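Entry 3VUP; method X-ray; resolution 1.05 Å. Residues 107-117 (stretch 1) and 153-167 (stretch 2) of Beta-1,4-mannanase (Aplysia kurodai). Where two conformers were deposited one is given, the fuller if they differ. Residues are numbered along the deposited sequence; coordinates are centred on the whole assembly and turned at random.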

ATOM      1  N   PHE A 107       7.087   2.557  -2.959  1.00  4.97           N
ATOM      2  CA  PHE A 107       5.684   2.675  -2.586  1.00  5.18           C
ATOM      3  C   PHE A 107       5.589   2.799  -1.069  1.00  5.09           C
ATOM      4  O   PHE A 107       5.460   1.805  -0.368  1.00  5.10           O
ATOM      5  N   PRO A 108       5.689   4.030  -0.552  1.00  5.11           N
ATOM      6  CA  PRO A 108       5.571   4.213   0.895  1.00  4.71           C
ATOM      7  C   PRO A 108       4.142   3.935   1.334  1.00  4.59           C
ATOM      8  O   PRO A 108       3.194   4.403   0.699  1.00  6.03           O
ATOM      9  N   CYS A 109       4.002   3.186   2.425  1.00  4.87           N
ATOM     10  CA  CYS A 109       2.698   2.888   3.000  1.00  4.77           C
ATOM     11  C   CYS A 109       2.557   3.683   4.292  1.00  4.59           C
ATOM     12  O   CYS A 109       3.311   3.469   5.242  1.00  4.90           O
ATOM     13  N   LEU A 110       1.597   4.601   4.322  1.00  4.98           N
ATOM     14  CA  LEU A 110       1.524   5.574   5.408  1.00  4.64           C
ATOM     15  C   LEU A 110       1.090   4.961   6.736  1.00  4.52           C
ATOM     16  O   LEU A 110       1.786   5.133   7.737  1.00  5.04           O
ATOM     17  N   TRP A 111      -0.039   4.247   6.733  1.00  4.82           N
ATOM     18  CA  TRP A 111      -0.691   3.800   7.960  1.00  4.70           C
ATOM     19  C   TRP A 111      -0.909   2.289   7.954  1.00  4.74           C
ATOM     20  O   TRP A 111      -0.802   1.631   6.911  1.00  5.11           O
ATOM     21  N   ASN A 112      -1.245   1.743   9.121  1.00  5.62           N
ATOM     22  CA  ASN A 112      -1.461   0.312   9.274  1.00  5.27           C
ATOM     23  C   ASN A 112      -2.648   0.058  10.198  1.00  5.35           C
ATOM     24  O   ASN A 112      -2.752   0.675  11.264  1.00  5.92           O
ATOM     25  N   ALA A 113      -3.522  -0.861   9.792  1.00  5.28           N
ATOM     26  CA  ALA A 113      -4.626  -1.313  10.635  1.00  5.93           C
ATOM     27  C   ALA A 113      -4.631  -2.833  10.853  1.00  5.94           C
ATOM     28  O   ALA A 113      -5.624  -3.387  11.328  1.00  6.47           O
ATOM     29  N   ALA A 114      -3.524  -3.508  10.533  1.00  5.72           N
ATOM     30  CA  ALA A 114      -3.450  -4.969  10.705  1.00  6.02           C
ATOM     31  C   ALA A 114      -3.163  -5.416  12.137  1.00  5.64           C
ATOM     32  O   ALA A 114      -3.238  -6.609  12.441  1.00  6.16           O
ATOM     33  N   VAL A 115      -2.786  -4.465  12.988  1.00  5.55           N
ATOM     34  CA  VAL A 115      -2.625  -4.695  14.417  1.00  6.39           C
ATOM     35  C   VAL A 115      -3.362  -3.576  15.135  1.00  6.51           C
ATOM     36  O   VAL A 115      -3.700  -2.566  14.528  1.00  7.71           O
ATOM     37  N   ASN A 116      -3.621  -3.774  16.421  1.00  7.11           N
ATOM     38  CA  ASN A 116      -4.338  -2.806  17.236  1.00  7.69           C
ATOM     39  C   ASN A 116      -3.398  -2.396  18.364  1.00  6.98           C
ATOM     40  O   ASN A 116      -3.525  -2.868  19.500  1.00  8.25           O
ATOM     41  N   GLN A 117      -2.448  -1.512  18.038  0.51  7.92           N
ATOM     42  CA  GLN A 117      -1.386  -1.074  18.956  0.51  8.73           C
ATOM     43  C   GLN A 117      -1.295   0.449  19.058  0.51  9.52           C
ATOM     44  O   GLN A 117      -0.322   0.991  19.583  0.51 10.18           O
ATOM     45  N   ALA A 153      11.619   8.356  -8.605  1.00  8.47           N
ATOM     46  CA  ALA A 153      11.644   7.063  -7.918  1.00  8.11           C
ATOM     47  C   ALA A 153      10.422   6.811  -7.042  1.00  7.80           C
ATOM     48  O   ALA A 153      10.324   5.756  -6.412  1.00  8.35           O
ATOM     49  N   LEU A 154       9.493   7.761  -7.008  1.00  7.63           N
ATOM     50  CA  LEU A 154       8.237   7.549  -6.300  1.00  7.98           C
ATOM     51  C   LEU A 154       7.279   6.779  -7.204  1.00  7.13           C
ATOM     52  O   LEU A 154       6.854   7.283  -8.244  1.00  8.70           O
ATOM     53  N   GLY A 155       6.961   5.546  -6.824  1.00  6.06           N
ATOM     54  CA  GLY A 155       5.999   4.751  -7.571  1.00  6.37           C
ATOM     55  C   GLY A 155       4.567   5.142  -7.255  1.00  6.19           C
ATOM     56  O   GLY A 155       3.733   5.295  -8.150  1.00  6.39           O
ATOM     57  N   GLY A 156       4.276   5.310  -5.971  1.00  6.20           N
ATOM     58  CA  GLY A 156       2.948   5.712  -5.555  1.00  6.37           C
ATOM     59  C   GLY A 156       2.827   5.639  -4.053  1.00  6.26           C
ATOM     60  O   GLY A 156       3.646   5.013  -3.376  1.00  7.31           O
ATOM     61  N   TRP A 157       1.797   6.291  -3.539  1.00  5.54           N
ATOM     62  CA  TRP A 157       1.536   6.351  -2.109  1.00  5.85           C
ATOM     63  C   TRP A 157       0.460   5.336  -1.747  1.00  5.17           C
ATOM     64  O   TRP A 157      -0.625   5.360  -2.315  1.00  6.12           O
ATOM     65  N   ASP A 158       0.773   4.437  -0.819  1.00  4.66           N
ATOM     66  CA  ASP A 158      -0.200   3.486  -0.292  1.00  4.92           C
ATOM     67  C   ASP A 158      -0.709   4.092   1.020  1.00  4.82           C
ATOM     68  O   ASP A 158       0.040   4.221   1.991  1.00  5.11           O
ATOM     69  N   LEU A 159      -1.980   4.478   1.051  1.00  4.34           N
ATOM     70  CA  LEU A 159      -2.501   5.180   2.221  1.00  4.54           C
ATOM     71  C   LEU A 159      -2.548   4.330   3.476  1.00  4.31           C
ATOM     72  O   LEU A 159      -2.374   4.838   4.576  1.00  4.93           O
ATOM     73  N   MET A 160      -2.839   3.046   3.328  1.00  4.56           N
ATOM     74  CA  MET A 160      -3.068   2.228   4.502  1.00  4.77           C
ATOM     75  C   MET A 160      -2.950   0.756   4.223  1.00  4.87           C
ATOM     76  O   MET A 160      -3.553   0.214   3.283  1.00  5.19           O
ATOM     77  N   ASN A 161      -2.191   0.098   5.084  1.00  4.75           N
ATOM     78  CA  ASN A 161      -2.151  -1.344   5.090  1.00  4.06           C
ATOM     79  C   ASN A 161      -3.347  -1.955   5.807  1.00  4.32           C
ATOM     80  O   ASN A 161      -3.538  -1.739   7.006  1.00  4.60           O
ATOM     81  N   GLU A 162      -4.136  -2.715   5.055  1.00  4.41           N
ATOM     82  CA  GLU A 162      -5.195  -3.575   5.591  1.00  4.28           C
ATOM     83  C   GLU A 162      -6.164  -2.881   6.560  1.00  4.68           C
ATOM     84  O   GLU A 162      -6.253  -3.257   7.731  1.00  5.18           O
ATOM     85  N   PRO A 163      -6.927  -1.890   6.062  1.00  5.32           N
ATOM     86  CA  PRO A 163      -7.960  -1.258   6.899  1.00  5.06           C
ATOM     87  C   PRO A 163      -8.868  -2.306   7.552  1.00  5.24           C
ATOM     88  O   PRO A 163      -9.378  -2.095   8.654  1.00  5.98           O
ATOM     89  N   GLU A 164      -9.054  -3.430   6.868  1.00  5.09           N
ATOM     90  CA  GLU A 164      -9.986  -4.458   7.309  1.00  5.44           C
ATOM     91  C   GLU A 164      -9.616  -5.108   8.634  1.00  5.74           C
ATOM     92  O   GLU A 164     -10.458  -5.746   9.257  1.00  6.54           O
ATOM     93  N   GLY A 165      -8.378  -4.942   9.085  1.00  5.73           N
ATOM     94  CA  GLY A 165      -8.002  -5.458  10.388  1.00  5.79           C
ATOM     95  C   GLY A 165      -8.858  -4.926  11.522  1.00  6.55           C
ATOM     96  O   GLY A 165      -9.067  -5.613  12.520  1.00  6.30           O
ATOM     97  N   MET A 166      -9.355  -3.704  11.371  1.00  6.00           N
ATOM     98  CA  MET A 166     -10.166  -3.093  12.418  1.00  6.32           C
ATOM     99  C   MET A 166     -11.541  -2.613  11.957  1.00  6.32           C
ATOM    100  O   MET A 166     -12.211  -1.876  12.673  1.00  6.50           O
ATOM    101  N   MET A 167     -11.987  -3.056  10.787  1.00  6.34           N
ATOM    102  CA  MET A 167     -13.340  -2.730  10.347  1.00  6.71           C
ATOM    103  C   MET A 167     -14.355  -3.664  10.994  1.00  7.14           C
ATOM    104  O   MET A 167     -14.091  -4.859  11.151  1.00  7.70           O
TER

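Two neighbouring parallel strands, 107-112 and 157-161, pair through their backbones and are flanked by small apolar side-chain clusters and one asparagine-asparagine hydrogen bond, with 992 Å² buried between the two stretches, both sides summed. The backbone ladder sets the register: Asp158 N donates to Pro108 O (2.9 Å), Leu110 N to Asp158 O (2.8 Å), Asn161 N to Trp111 O (2.8 Å) and, just past the strand, Ala113 N to Asn161 O (2.9 Å).

At the start of the pairing, Phe107 (chi1 m) swings its ring end towards the second stretch, and Gly155 CA sits over one ring face, 3.9 Å from the centroid. A side chain on Gly155 would not fit here, since an ideal CB would lie 2.3 Å from Phe107 CZ. Pro108 packs its CD against Leu154 CD1 (3.9 Å) and its CB against Trp157 CZ3 (3.8 Å). The Trp157 indole (chi1 m) also meets Leu110 CD2 at CE3 (4.0 Å), while Leu110 CD1 reaches Leu159 CD2 (4.1 Å); both leucines adopt the mt rotamer.

Cys109, Asp158, Asn112 and Asn161 share one face of the sheet, all with chi1 t. Cys109 SG lies 3.8 Å from both Asp158 CG and Asn161 CB. Farther along, Asn161 ND2 donates to Asn112 OD1 (2.9 Å), which also accepts from Ala114 N (3.0 Å), so one carboxamide oxygen ties the neighbouring strand to the segment that follows its own. The Asp158 carboxylate is satisfied elsewhere in the structure.

On the other face, Met160 (chi1 t, chi2 t) brings CE to 3.9 Å from Trp111 CB and 4.1 Å from Ala113 CB. Ala113 points toward the second stretch, and its CB also meets Met166 CE (3.7 Å). Met166, likewise directed toward the other stretch, also brings SD to 3.8 Å from Asn116 CG.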

ATOM      1  CB  PHE A 107       4.902   1.468  -3.126  1.00  5.70           C
ATOM      2  CG  PHE A 107       4.924   1.380  -4.626  1.00  5.99           C
ATOM      3  CD1 PHE A 107       3.904   1.922  -5.380  1.00  6.52           C
ATOM      4  CD2 PHE A 107       5.997   0.799  -5.282  1.00  6.70           C
ATOM      5  CE1 PHE A 107       3.942   1.870  -6.766  1.00  7.35           C
ATOM      6  CE2 PHE A 107       6.039   0.744  -6.672  1.00  7.53           C
ATOM      7  CZ  PHE A 107       5.011   1.278  -7.412  1.00  7.37           C
ATOM      8  CB  PRO A 108       5.899   5.700   1.086  1.00  5.58           C
ATOM      9  CG  PRO A 108       6.612   6.115  -0.180  1.00  6.09           C
ATOM     10  CD  PRO A 108       5.964   5.294  -1.253  1.00  5.74           C
ATOM     11  CB  CYS A 109       2.559   1.386   3.255  1.00  5.24           C
ATOM     12  SG  CYS A 109       1.011   0.929   4.054  1.00  5.66           S
ATOM     13  CB  LEU A 110       0.605   6.731   5.028  1.00  5.52           C
ATOM     14  CG  LEU A 110       1.050   7.543   3.816  1.00  6.42           C
ATOM     15  CD1 LEU A 110       0.012   8.616   3.533  1.00  7.23           C
ATOM     16  CD2 LEU A 110       2.437   8.139   4.035  1.00  7.69           C
ATOM     17  CB  TRP A 111      -2.043   4.489   8.116  1.00  5.01           C
ATOM     18  CG  TRP A 111      -1.979   5.985   8.121  1.00  4.88           C
ATOM     19  CD1 TRP A 111      -2.373   6.821   7.116  1.00  5.48           C
ATOM     20  CD2 TRP A 111      -1.510   6.829   9.183  1.00  5.23           C
ATOM     21  NE1 TRP A 111      -2.172   8.126   7.479  1.00  5.99           N
ATOM     22  CE2 TRP A 111      -1.646   8.159   8.743  1.00  5.57           C
ATOM     23  CE3 TRP A 111      -0.969   6.591  10.453  1.00  5.94           C
ATOM     24  CZ2 TRP A 111      -1.284   9.249   9.536  1.00  6.04           C
ATOM     25  CZ3 TRP A 111      -0.611   7.676  11.239  1.00  6.28           C
ATOM     26  CH2 TRP A 111      -0.767   8.985  10.774  1.00  6.88           C
ATOM     27  CB  ASN A 112      -0.211  -0.328   9.885  1.00  5.51           C
ATOM     28  CG  ASN A 112      -0.332  -1.829  10.059  1.00  5.06           C
ATOM     29  OD1 ASN A 112      -1.006  -2.503   9.277  1.00  5.23           O
ATOM     30  ND2 ASN A 112       0.341  -2.368  11.080  1.00  5.97           N
ATOM     31  CB  ALA A 113      -5.966  -0.854  10.065  1.00  7.68           C
ATOM     32  CB  ALA A 114      -2.423  -5.568   9.764  1.00  6.25           C
ATOM     33  CB  VAL A 115      -1.138  -4.723  14.852  1.00  6.65           C
ATOM     34  CG1 VAL A 115      -0.416  -5.894  14.201  1.00  7.83           C
ATOM     35  CG2 VAL A 115      -0.447  -3.394  14.546  1.00  6.92           C
ATOM     36  CB  ASN A 116      -5.617  -3.453  17.769  1.00  9.60           C
ATOM     37  CG  ASN A 116      -6.568  -2.466  18.439  1.00  9.05           C
ATOM     38  OD1 ASN A 116      -6.221  -1.325  18.731  1.00  9.07           O
ATOM     39  ND2 ASN A 116      -7.790  -2.923  18.685  1.00 10.29           N
ATOM     40  CB  GLN A 117      -0.029  -1.583  18.469  0.51  8.98           C
ATOM     41  CG  GLN A 117       0.052  -3.077  18.303  0.51  8.41           C
ATOM     42  CD  GLN A 117       1.318  -3.512  17.598  0.51  8.07           C
ATOM     43  OE1 GLN A 117       2.188  -2.694  17.293  0.51  9.26           O
ATOM     44  NE2 GLN A 117       1.432  -4.809  17.343  0.51  7.31           N
ATOM     45  CB  ALA A 153      12.930   6.880  -7.116  1.00  8.52           C
ATOM     46  CB  LEU A 154       7.615   8.883  -5.896  1.00  9.41           C
ATOM     47  CG  LEU A 154       6.219   8.792  -5.289  1.00 10.05           C
ATOM     48  CD1 LEU A 154       6.274   8.140  -3.921  1.00 10.34           C
ATOM     49  CD2 LEU A 154       5.612  10.180  -5.201  1.00 11.32           C
ATOM     50  CB  TRP A 157       1.041   7.745  -1.714  1.00  5.80           C
ATOM     51  CG  TRP A 157       2.053   8.836  -1.907  1.00  6.62           C
ATOM     52  CD1 TRP A 157       2.128   9.716  -2.956  1.00  7.60           C
ATOM     53  CD2 TRP A 157       3.132   9.178  -1.024  1.00  6.48           C
ATOM     54  NE1 TRP A 157       3.181  10.576  -2.776  1.00  8.06           N
ATOM     55  CE2 TRP A 157       3.814  10.270  -1.602  1.00  7.40           C
ATOM     56  CE3 TRP A 157       3.587   8.670   0.202  1.00  6.87           C
ATOM     57  CZ2 TRP A 157       4.930  10.863  -1.000  1.00  7.85           C
ATOM     58  CZ3 TRP A 157       4.702   9.255   0.796  1.00  8.25           C
ATOM     59  CH2 TRP A 157       5.358  10.343   0.194  1.00  8.21           C
ATOM     60  CB  ASP A 158       0.484   2.134  -0.074  1.00  5.12           C
ATOM     61  CG  ASP A 158      -0.418   1.078   0.563  1.00  4.90           C
ATOM     62  OD1 ASP A 158      -1.480   1.426   1.123  1.00  5.36           O
ATOM     63  OD2 ASP A 158      -0.012  -0.114   0.535  1.00  5.52           O
ATOM     64  CB  LEU A 159      -3.904   5.704   1.950  1.00  5.00           C
ATOM     65  CG  LEU A 159      -4.034   6.676   0.788  1.00  5.08           C
ATOM     66  CD1 LEU A 159      -5.451   7.199   0.735  1.00  6.02           C
ATOM     67  CD2 LEU A 159      -3.042   7.823   0.903  1.00  5.69           C
ATOM     68  CB  MET A 160      -4.449   2.506   5.093  1.00  5.46           C
ATOM     69  CG  MET A 160      -4.739   1.735   6.386  1.00  6.43           C
ATOM     70  SD  MET A 160      -6.266   2.232   7.198  1.00  7.55           S
ATOM     71  CE  MET A 160      -5.611   3.029   8.653  1.00  8.88           C
ATOM     72  CB  ASN A 161      -0.892  -1.835   5.779  1.00  4.77           C
ATOM     73  CG  ASN A 161      -0.767  -3.321   5.674  1.00  4.66           C
ATOM     74  OD1 ASN A 161      -0.572  -3.844   4.581  1.00  4.67           O
ATOM     75  ND2 ASN A 161      -0.942  -4.027   6.786  1.00  4.98           N
ATOM     76  CB  GLU A 162      -4.575  -4.824   6.225  1.00  4.70           C
ATOM     77  CG  GLU A 162      -3.709  -5.566   5.204  1.00  5.04           C
ATOM     78  CD  GLU A 162      -3.225  -6.939   5.640  1.00  5.17           C
ATOM     79  OE1 GLU A 162      -3.328  -7.283   6.841  1.00  6.99           O
ATOM     80  OE2 GLU A 162      -2.718  -7.681   4.756  1.00  5.60           O
ATOM     81  CB  PRO A 163      -8.765  -0.426   5.895  1.00  6.10           C
ATOM     82  CG  PRO A 163      -7.843  -0.212   4.733  1.00  7.20           C
ATOM     83  CD  PRO A 163      -6.965  -1.413   4.668  1.00  5.71           C
ATOM     84  CB  GLU A 164     -10.171  -5.510   6.219  1.00  5.29           C
ATOM     85  CG  GLU A 164     -10.629  -4.917   4.896  1.00  4.97           C
ATOM     86  CD  GLU A 164      -9.494  -4.424   3.997  1.00  4.19           C
ATOM     87  OE1 GLU A 164      -8.301  -4.645   4.314  1.00  4.90           O
ATOM     88  OE2 GLU A 164      -9.826  -3.821   2.947  1.00  4.69           O
ATOM     89  CB  MET A 166      -9.392  -1.963  13.099  1.00  7.40           C
ATOM     90  CG  MET A 166      -8.202  -2.468  13.921  1.00  8.51           C
ATOM     91  SD  MET A 166      -7.393  -1.238  14.965  1.00  9.06           S
ATOM     92  CE  MET A 166      -6.497  -0.311  13.737  1.00 11.16           C
ATOM     93  CB  MET A 167     -13.462  -2.824   8.827  1.00  6.93           C
ATOM     94  CG  MET A 167     -12.541  -1.898   8.048  1.00  7.53           C
ATOM     95  SD  MET A 167     -12.522  -0.166   8.561  1.00  7.53           S
ATOM     96  CE  MET A 167     -14.204   0.335   8.181  1.00  8.40           C
TER